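Local atomic coordinates of pyoverdine synthetase F (Pseudomonas aeruginosa PAO1, PDB entry 6CUL), a protein that is a pyoverdine synthetase with a single-chain alpha/beta fold, whose mixed seven-stranded sheet is flanked by helices and Rossmann-like in its parallel part. Residues 20-25 and 83-88; 36-41 and 90-95; 126-131 and 151-156. All blocks are in the same frame, centred on the assembly; numbering follows the deposited sequence.

Contact 1: 20-25 and 83-88; sequences AGQYVP and GQQWFY
Gly21 and Gln85 supply the polar part of this contact, which illustrates how a glutamine side chain can fasten one loop to the backbone of another. Gln85 NE2 donates to Gly21 O over 3.1 Å, a weak bond because the N-H...O angle is only 137°. The same NE2 makes a second weak bond within its own loop, to Trp86 O, so the amide nitrogen spans two carbonyls. Its CG is anti to the backbone N (chi1 177°), and the chain bends at chi2 (81°), which turns CD back from a fully extended course.

Van der Waals contact between the two glutamines comes next. Their side chains cross at about a right angle, and Gln85 OE1 lies 3.1 Å from Gln22 CG, the oxygen resting against the aliphatic part of the other chain. Gln22 OE1 and Gln85 OE1 are both acceptors and do not bond to each other, 3.3 Å apart; Gln22 NE2 instead bonds to the Tyr76 hydroxyl. The Gln22 side chain lies about 5 Å from the bound N-(4-{[(2-amino-4-oxo-1,4-dihydroquinazolin-6-yl)methyl]amino}benzene-1-carbonyl)-D-glutamic acid.

Gly21 stands just before the beta hairpin of strands 23-26 and 29-32, and its backbone, like that of Gln22, is hydrogen-bonded to Met33. Close backbone packing depends on this glycine: with no side chain in the way, Gly21 CA comes within 3.4 Å of Phe87 O and 3.9 Å of Trp86 O. Its phi is positive, turning the chain here.

Aromatic packing lies within 83-88, where Trp86, Phe87 and Tyr88 direct their CB atoms away from 20-25. Phe87 CD1 sits over one face of the Trp86 indole, offset toward its rim, while Trp86 CZ3 lies in plane at the Phe87 ring edge. Trp86 NE1 and Tyr88 OH both bond to Asn100 OD1, and the Phe87 ring stacks on Tyr76.

Contact 2: 36-41 and 90-95; sequences VLESLV and ADLQVQ
Val41 packs against Leu92, Gln93 and Val94, a worked example of a helix side chain set against an irregular loop. The helix, 36-46, belongs to the beta-alpha-beta crossover between the parallel neighbours 6-9 and 55-60 of the Rossmann-like sheet; the loop belongs to the long connection from helix 67-72 to strand 103-105.

From its CA, Val41 points CB toward the loop, and the two methyls then divide the work. CG1, anti to the backbone N (chi1 166°), does most of the touching: it is 3.4 Å from Gln93 O, 3.9 Å from Val94 CB and 4.0 Å from Leu92 CG. CG2, beside the backbone N, lies nearest Val94 CB, at 4.0 Å. Val94 CB is therefore met by both branches of the valine, and the two valine side chains cross at about a right angle.

The polar atom among these, Gln93 O, lies against a methyl of Val41 but is hydrogen-bonded to Asn45 ND2, and OD1 of the same amide accepts from Gln95 N. One amide farther along the same helix thus takes up two backbone groups of the loop.

One turn earlier, Glu38 adds a second contact through a chain that is extended beyond CG. Glu38 CG lies 3.7 Å from Leu92 CD2, with CD and OE2 a little farther from the same methyl, while OE1 is hydrogen-bonded to Tyr32 OH.

Contact 3: 126-131 and 151-156; sequences DFERRL and ILDELV
Glu128 CG is anti to the carbonyl carbon (chi1 -52°), and the chain runs on extended beyond it, carrying the carboxylate off the helix to the backbone N-H groups of Glu154 and Leu155. OE2 accepts from Glu154 N at 3.2 Å with an angle of 157°, on its syn side but tilted out of the carboxylate plane. OE1 accepts from Leu155 N at 2.9 Å, the donor standing above that plane; a weak bond from Glu154 N to OE1 also forms. Two successive N-H groups of the loop are thus gripped by one carboxylate.

A like-charged neighbour stands close by. Glu128 OE2 lies 2.7 Å from Asp153 OD1, both acceptors, in carboxylates that are nearly coplanar. Such closeness may raise the proton affinity of one of them; Lys124 NZ lies near both, in long, weak ion pairs. Glu154 turns its own OE1 to Ser125 OG.

Leucines pack beside this polar group: Leu131 CD1 meets Leu152 CD2 at 3.8 Å, and Leu155 CD1 rests 3.6 Å from Glu128 O.

The arrangement joins helix 118-136 to the loop between the adjacent parallel strands 142-145 and 166-170, where Leu155 also touches Ile166 of the second strand.

In the fold
From the N terminus the chain runs through strand 6-9 and helix 12-17, then supplies the first halves of contacts 1 and 2 from the hairpin region and helix 36-46. Their partners come much later, in the connection from helix 67-72 to strand 103-105, so each contact closes a long loop; the two cross rather than nest, and they touch where Tyr88 packs on Leu37 and Glu38. Contact 3 follows in series, closing a shorter loop of 19 residues through strand 142-145 and joining helix 118-136 to the loop before strand 166-170. It lies on the opposite side of the chain's centre from contact 1, with about 30 Å between their centres.

Contact 1: 20-25 and 83-88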
# COMPACT_ATOMS: atom_id res chain seq x y z
N ALA A 20 0.80 9.93 4.78
CA ALA A 20 0.46 9.02 5.82
C ALA A 20 0.94 9.56 7.21
O ALA A 20 1.94 10.20 7.31
CB ALA A 20 1.04 7.66 5.51
N GLY A 21 0.12 9.41 8.24
CA GLY A 21 0.38 9.95 9.56
C GLY A 21 0.26 11.48 9.80
O GLY A 21 0.47 11.91 10.89
N GLN A 22 -0.16 12.20 8.78
CA GLN A 22 -0.29 13.61 8.77
C GLN A 22 -1.73 14.05 8.70
O GLN A 22 -2.59 13.33 8.34
CB GLN A 22 0.44 14.12 7.53
CG GLN A 22 1.92 13.83 7.43
CD GLN A 22 2.71 14.82 6.58
OE1 GLN A 22 2.58 16.01 6.73
NE2 GLN A 22 3.49 14.33 5.72
N TYR A 23 -1.98 15.27 9.06
CA TYR A 23 -3.30 15.80 8.96
C TYR A 23 -3.46 16.48 7.65
O TYR A 23 -2.57 17.08 7.19
CB TYR A 23 -3.58 16.84 10.02
CG TYR A 23 -4.14 16.30 11.28
CD1 TYR A 23 -5.48 15.98 11.39
CD2 TYR A 23 -3.34 16.12 12.33
CE1 TYR A 23 -5.96 15.50 12.54
CE2 TYR A 23 -3.81 15.63 13.46
CZ TYR A 23 -5.11 15.33 13.57
OH TYR A 23 -5.47 14.88 14.77
N VAL A 24 -4.60 16.36 7.03
CA VAL A 24 -4.75 17.01 5.78
C VAL A 24 -6.02 17.80 5.76
O VAL A 24 -6.95 17.44 6.38
CB VAL A 24 -4.74 16.05 4.60
CG1 VAL A 24 -3.41 15.38 4.43
CG2 VAL A 24 -5.89 15.08 4.71
N PRO A 25 -6.00 18.94 5.12
CA PRO A 25 -7.22 19.71 5.00
C PRO A 25 -8.22 18.94 4.10
O PRO A 25 -7.90 18.49 3.06
CB PRO A 25 -6.74 20.98 4.35
CG PRO A 25 -5.40 20.70 3.82
CD PRO A 25 -4.83 19.73 4.75
N GLY A 83 9.95 13.83 19.13
CA GLY A 83 9.05 14.95 19.00
C GLY A 83 8.87 15.49 17.59
O GLY A 83 8.71 16.68 17.42
N GLN A 84 8.88 14.62 16.60
CA GLN A 84 8.76 15.00 15.20
C GLN A 84 7.77 14.10 14.46
O GLN A 84 7.25 13.21 15.04
CB GLN A 84 10.13 15.04 14.54
CG GLN A 84 11.19 15.71 15.40
CD GLN A 84 11.17 17.22 15.35
OE1 GLN A 84 11.71 17.81 14.48
NE2 GLN A 84 10.61 17.81 16.34
N GLN A 85 7.51 14.36 13.19
CA GLN A 85 6.53 13.63 12.39
C GLN A 85 6.90 12.17 12.22
O GLN A 85 8.02 11.87 12.13
CB GLN A 85 6.37 14.35 11.03
CG GLN A 85 5.46 13.77 9.98
CD GLN A 85 3.98 14.07 10.16
OE1 GLN A 85 3.48 15.08 9.75
NE2 GLN A 85 3.28 13.14 10.71
N TRP A 86 5.92 11.28 12.22
CA TRP A 86 6.12 9.86 11.97
C TRP A 86 4.91 9.32 11.24
O TRP A 86 3.89 9.89 11.30
CB TRP A 86 6.42 9.10 13.27
CG TRP A 86 6.97 7.72 13.11
CD1 TRP A 86 6.48 6.64 13.65
CD2 TRP A 86 8.07 7.29 12.30
NE1 TRP A 86 7.18 5.57 13.29
CE2 TRP A 86 8.17 5.93 12.44
CE3 TRP A 86 8.99 7.93 11.49
CZ2 TRP A 86 9.14 5.20 11.84
CZ3 TRP A 86 9.93 7.21 10.90
CH2 TRP A 86 10.01 5.86 11.08
N PHE A 87 5.05 8.19 10.59
CA PHE A 87 3.98 7.55 9.80
C PHE A 87 2.67 7.12 10.51
O PHE A 87 1.72 6.83 9.89
CB PHE A 87 4.55 6.37 9.04
CG PHE A 87 5.65 6.72 8.15
CD1 PHE A 87 6.90 6.85 8.61
CD2 PHE A 87 5.43 6.95 6.86
CE1 PHE A 87 7.93 7.20 7.81
CE2 PHE A 87 6.43 7.30 6.04
CZ PHE A 87 7.69 7.43 6.52
N TYR A 88 2.78 7.02 11.79
CA TYR A 88 1.80 6.65 12.76
C TYR A 88 2.37 7.15 14.10
O TYR A 88 3.48 7.55 14.18
CB TYR A 88 1.54 5.13 12.76
CG TYR A 88 2.76 4.27 12.87
CD1 TYR A 88 3.46 4.22 14.01
CD2 TYR A 88 3.21 3.56 11.83
CE1 TYR A 88 4.57 3.46 14.11
CE2 TYR A 88 4.31 2.81 11.92
CZ TYR A 88 4.99 2.77 13.07
OH TYR A 88 6.10 2.02 13.20

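Contact 2: 36-41 and 90-95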
# COMPACT_ATOMS: atom_id res chain seq x y z
N VAL A 36 -2.54 2.79 6.17
CA VAL A 36 -3.10 1.49 6.00
C VAL A 36 -2.69 0.57 7.14
O VAL A 36 -3.48 -0.19 7.56
CB VAL A 36 -2.70 0.87 4.70
CG1 VAL A 36 -3.21 -0.52 4.60
CG2 VAL A 36 -3.24 1.68 3.58
N LEU A 37 -1.46 0.63 7.59
CA LEU A 37 -1.00 -0.13 8.71
C LEU A 37 -1.67 0.28 10.00
O LEU A 37 -2.02 -0.53 10.76
CB LEU A 37 0.51 -0.04 8.82
CG LEU A 37 1.21 -0.92 9.83
CD1 LEU A 37 1.10 -2.34 9.42
CD2 LEU A 37 2.66 -0.56 10.06
N GLU A 38 -1.87 1.54 10.22
CA GLU A 38 -2.55 1.98 11.43
C GLU A 38 -3.97 1.45 11.48
O GLU A 38 -4.40 1.08 12.50
CB GLU A 38 -2.55 3.48 11.60
CG GLU A 38 -2.97 3.87 12.97
CD GLU A 38 -2.67 5.28 13.30
OE1 GLU A 38 -2.33 6.00 12.43
OE2 GLU A 38 -2.76 5.67 14.44
N SER A 39 -4.64 1.43 10.36
CA SER A 39 -5.92 0.89 10.34
C SER A 39 -5.90 -0.60 10.66
O SER A 39 -6.75 -1.02 11.34
CB SER A 39 -6.67 1.17 9.05
OG SER A 39 -7.99 1.22 9.34
N LEU A 40 -4.97 -1.35 10.12
CA LEU A 40 -4.77 -2.77 10.37
C LEU A 40 -4.38 -3.07 11.80
O LEU A 40 -4.79 -4.01 12.32
CB LEU A 40 -3.78 -3.35 9.40
CG LEU A 40 -3.55 -4.81 9.28
CD1 LEU A 40 -4.83 -5.47 8.93
CD2 LEU A 40 -2.53 -5.11 8.24
N VAL A 41 -3.57 -2.23 12.37
CA VAL A 41 -3.23 -2.35 13.77
C VAL A 41 -4.49 -2.18 14.62
O VAL A 41 -4.74 -2.96 15.44
CB VAL A 41 -2.11 -1.40 14.16
CG1 VAL A 41 -1.98 -1.29 15.65
CG2 VAL A 41 -0.82 -1.86 13.55
N ALA A 90 4.53 7.20 17.01
CA ALA A 90 5.69 6.42 17.37
C ALA A 90 5.44 5.50 18.55
O ALA A 90 6.10 4.49 18.67
CB ALA A 90 6.84 7.31 17.67
N ASP A 91 4.46 5.83 19.35
CA ASP A 91 4.11 4.98 20.43
C ASP A 91 3.06 3.87 20.09
O ASP A 91 2.70 3.17 20.97
CB ASP A 91 3.68 5.86 21.58
CG ASP A 91 2.52 6.69 21.26
OD1 ASP A 91 1.76 6.20 20.47
OD2 ASP A 91 2.35 7.80 21.77
N LEU A 92 2.70 3.64 18.84
CA LEU A 92 1.64 2.71 18.58
C LEU A 92 1.93 1.30 19.04
O LEU A 92 3.02 0.85 18.90
CB LEU A 92 1.28 2.73 17.09
CG LEU A 92 -0.00 2.07 16.61
CD1 LEU A 92 -1.14 2.44 17.53
CD2 LEU A 92 -0.32 2.45 15.19
N GLN A 93 0.90 0.60 19.50
CA GLN A 93 1.03 -0.79 19.94
C GLN A 93 0.20 -1.75 19.09
O GLN A 93 -0.92 -1.48 18.84
CB GLN A 93 0.53 -0.94 21.36
CG GLN A 93 0.65 0.28 22.24
CD GLN A 93 -0.34 1.37 21.89
OE1 GLN A 93 -0.82 1.45 20.76
NE2 GLN A 93 -0.64 2.21 22.85
N VAL A 94 0.76 -2.84 18.63
CA VAL A 94 -0.06 -3.79 17.91
C VAL A 94 -0.05 -5.07 18.70
O VAL A 94 1.01 -5.62 18.83
CB VAL A 94 0.45 -4.15 16.51
CG1 VAL A 94 1.91 -4.51 16.54
CG2 VAL A 94 -0.34 -5.29 15.93
N GLN A 95 -1.20 -5.53 19.19
CA GLN A 95 -1.30 -6.77 19.91
C GLN A 95 -0.29 -6.85 21.01
O GLN A 95 0.47 -7.78 21.04
CB GLN A 95 -1.17 -7.97 19.00
CG GLN A 95 -1.61 -9.27 19.68
CD GLN A 95 -0.48 -10.08 20.29
OE1 GLN A 95 0.68 -9.73 20.19
NE2 GLN A 95 -0.85 -11.15 20.97

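Contact 3: 126-131 and 151-156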
# COMPACT_ATOMS: atom_id res chain seq x y z
N ASP A 126 18.18 -10.58 -6.13
CA ASP A 126 18.61 -10.85 -4.77
C ASP A 126 17.71 -10.22 -3.69
O ASP A 126 17.61 -10.75 -2.63
CB ASP A 126 20.08 -10.50 -4.61
CG ASP A 126 20.68 -11.01 -3.36
OD1 ASP A 126 21.04 -12.14 -3.30
OD2 ASP A 126 20.84 -10.28 -2.44
N PHE A 127 17.18 -9.04 -3.94
CA PHE A 127 16.24 -8.38 -3.07
C PHE A 127 14.96 -9.19 -2.96
O PHE A 127 14.48 -9.41 -1.89
CB PHE A 127 15.92 -7.03 -3.60
CG PHE A 127 14.60 -6.51 -3.16
CD1 PHE A 127 14.42 -6.05 -1.90
CD2 PHE A 127 13.55 -6.45 -4.03
CE1 PHE A 127 13.24 -5.54 -1.51
CE2 PHE A 127 12.36 -5.93 -3.64
CZ PHE A 127 12.21 -5.47 -2.37
N GLU A 128 14.44 -9.64 -4.08
CA GLU A 128 13.35 -10.55 -4.02
C GLU A 128 13.83 -11.80 -3.29
O GLU A 128 13.10 -12.33 -2.51
CB GLU A 128 12.85 -10.95 -5.39
CG GLU A 128 12.54 -9.81 -6.30
CD GLU A 128 11.47 -10.13 -7.30
OE1 GLU A 128 10.43 -10.57 -6.89
OE2 GLU A 128 11.65 -9.91 -8.49
N ARG A 129 15.04 -12.25 -3.55
CA ARG A 129 15.54 -13.40 -2.86
C ARG A 129 15.63 -13.14 -1.36
O ARG A 129 15.28 -13.99 -0.62
CB ARG A 129 16.84 -13.83 -3.42
CG ARG A 129 17.31 -15.11 -2.82
CD ARG A 129 18.08 -14.94 -1.52
NE ARG A 129 19.22 -14.08 -1.65
CZ ARG A 129 19.89 -13.61 -0.63
NH1 ARG A 129 19.51 -13.86 0.58
NH2 ARG A 129 20.92 -12.82 -0.82
N ARG A 130 16.08 -11.96 -0.97
CA ARG A 130 16.06 -11.53 0.42
C ARG A 130 14.63 -11.33 0.94
O ARG A 130 14.41 -11.44 2.10
CB ARG A 130 16.81 -10.23 0.61
CG ARG A 130 18.24 -10.35 1.01
CD ARG A 130 18.93 -9.01 1.25
NE ARG A 130 18.77 -8.04 0.16
CZ ARG A 130 18.62 -6.73 0.33
NH1 ARG A 130 18.57 -6.21 1.51
NH2 ARG A 130 18.49 -5.96 -0.72
N LEU A 131 13.67 -10.93 0.14
CA LEU A 131 12.32 -10.87 0.63
C LEU A 131 11.83 -12.25 1.12
O LEU A 131 11.39 -12.37 2.22
CB LEU A 131 11.38 -10.28 -0.43
CG LEU A 131 11.49 -8.81 -0.82
CD1 LEU A 131 10.42 -8.36 -1.74
CD2 LEU A 131 11.46 -7.92 0.37
N ILE A 151 8.31 -4.04 -8.07
CA ILE A 151 7.35 -4.90 -8.70
C ILE A 151 7.81 -6.27 -8.53
O ILE A 151 8.82 -6.58 -9.04
CB ILE A 151 7.36 -4.72 -10.19
CG1 ILE A 151 7.23 -3.27 -10.58
CG2 ILE A 151 6.31 -5.60 -10.79
CD1 ILE A 151 6.28 -2.46 -9.74
N LEU A 152 7.04 -7.10 -7.89
CA LEU A 152 7.52 -8.42 -7.67
C LEU A 152 7.23 -9.36 -8.81
O LEU A 152 6.15 -9.63 -9.05
CB LEU A 152 6.93 -8.94 -6.38
CG LEU A 152 7.47 -8.30 -5.11
CD1 LEU A 152 6.65 -7.12 -4.71
CD2 LEU A 152 7.55 -9.29 -4.00
N ASP A 153 8.20 -9.75 -9.59
CA ASP A 153 7.98 -10.72 -10.64
C ASP A 153 8.52 -12.10 -10.28
O ASP A 153 8.00 -13.05 -10.81
CB ASP A 153 8.56 -10.30 -12.00
CG ASP A 153 10.04 -10.27 -12.03
OD1 ASP A 153 10.56 -10.38 -10.95
OD2 ASP A 153 10.70 -10.12 -13.04
N GLU A 154 9.57 -12.16 -9.50
CA GLU A 154 10.15 -13.40 -9.10
C GLU A 154 9.61 -14.02 -7.84
O GLU A 154 9.53 -15.20 -7.76
CB GLU A 154 11.65 -13.29 -8.99
CG GLU A 154 12.33 -13.24 -10.33
CD GLU A 154 13.80 -13.10 -10.20
OE1 GLU A 154 14.28 -13.48 -9.11
OE2 GLU A 154 14.45 -12.65 -11.13
N LEU A 155 9.24 -13.20 -6.88
CA LEU A 155 8.64 -13.73 -5.66
C LEU A 155 7.31 -14.40 -5.92
O LEU A 155 6.94 -15.25 -5.19
CB LEU A 155 8.50 -12.69 -4.55
CG LEU A 155 8.47 -13.24 -3.11
CD1 LEU A 155 9.82 -13.71 -2.68
CD2 LEU A 155 7.97 -12.24 -2.10
N VAL A 156 6.64 -14.04 -6.97
CA VAL A 156 5.39 -14.66 -7.26
C VAL A 156 5.45 -15.77 -8.31
O VAL A 156 4.55 -15.82 -9.11
CB VAL A 156 4.41 -13.58 -7.70
CG1 VAL A 156 4.43 -12.50 -6.68
CG2 VAL A 156 4.73 -12.99 -9.04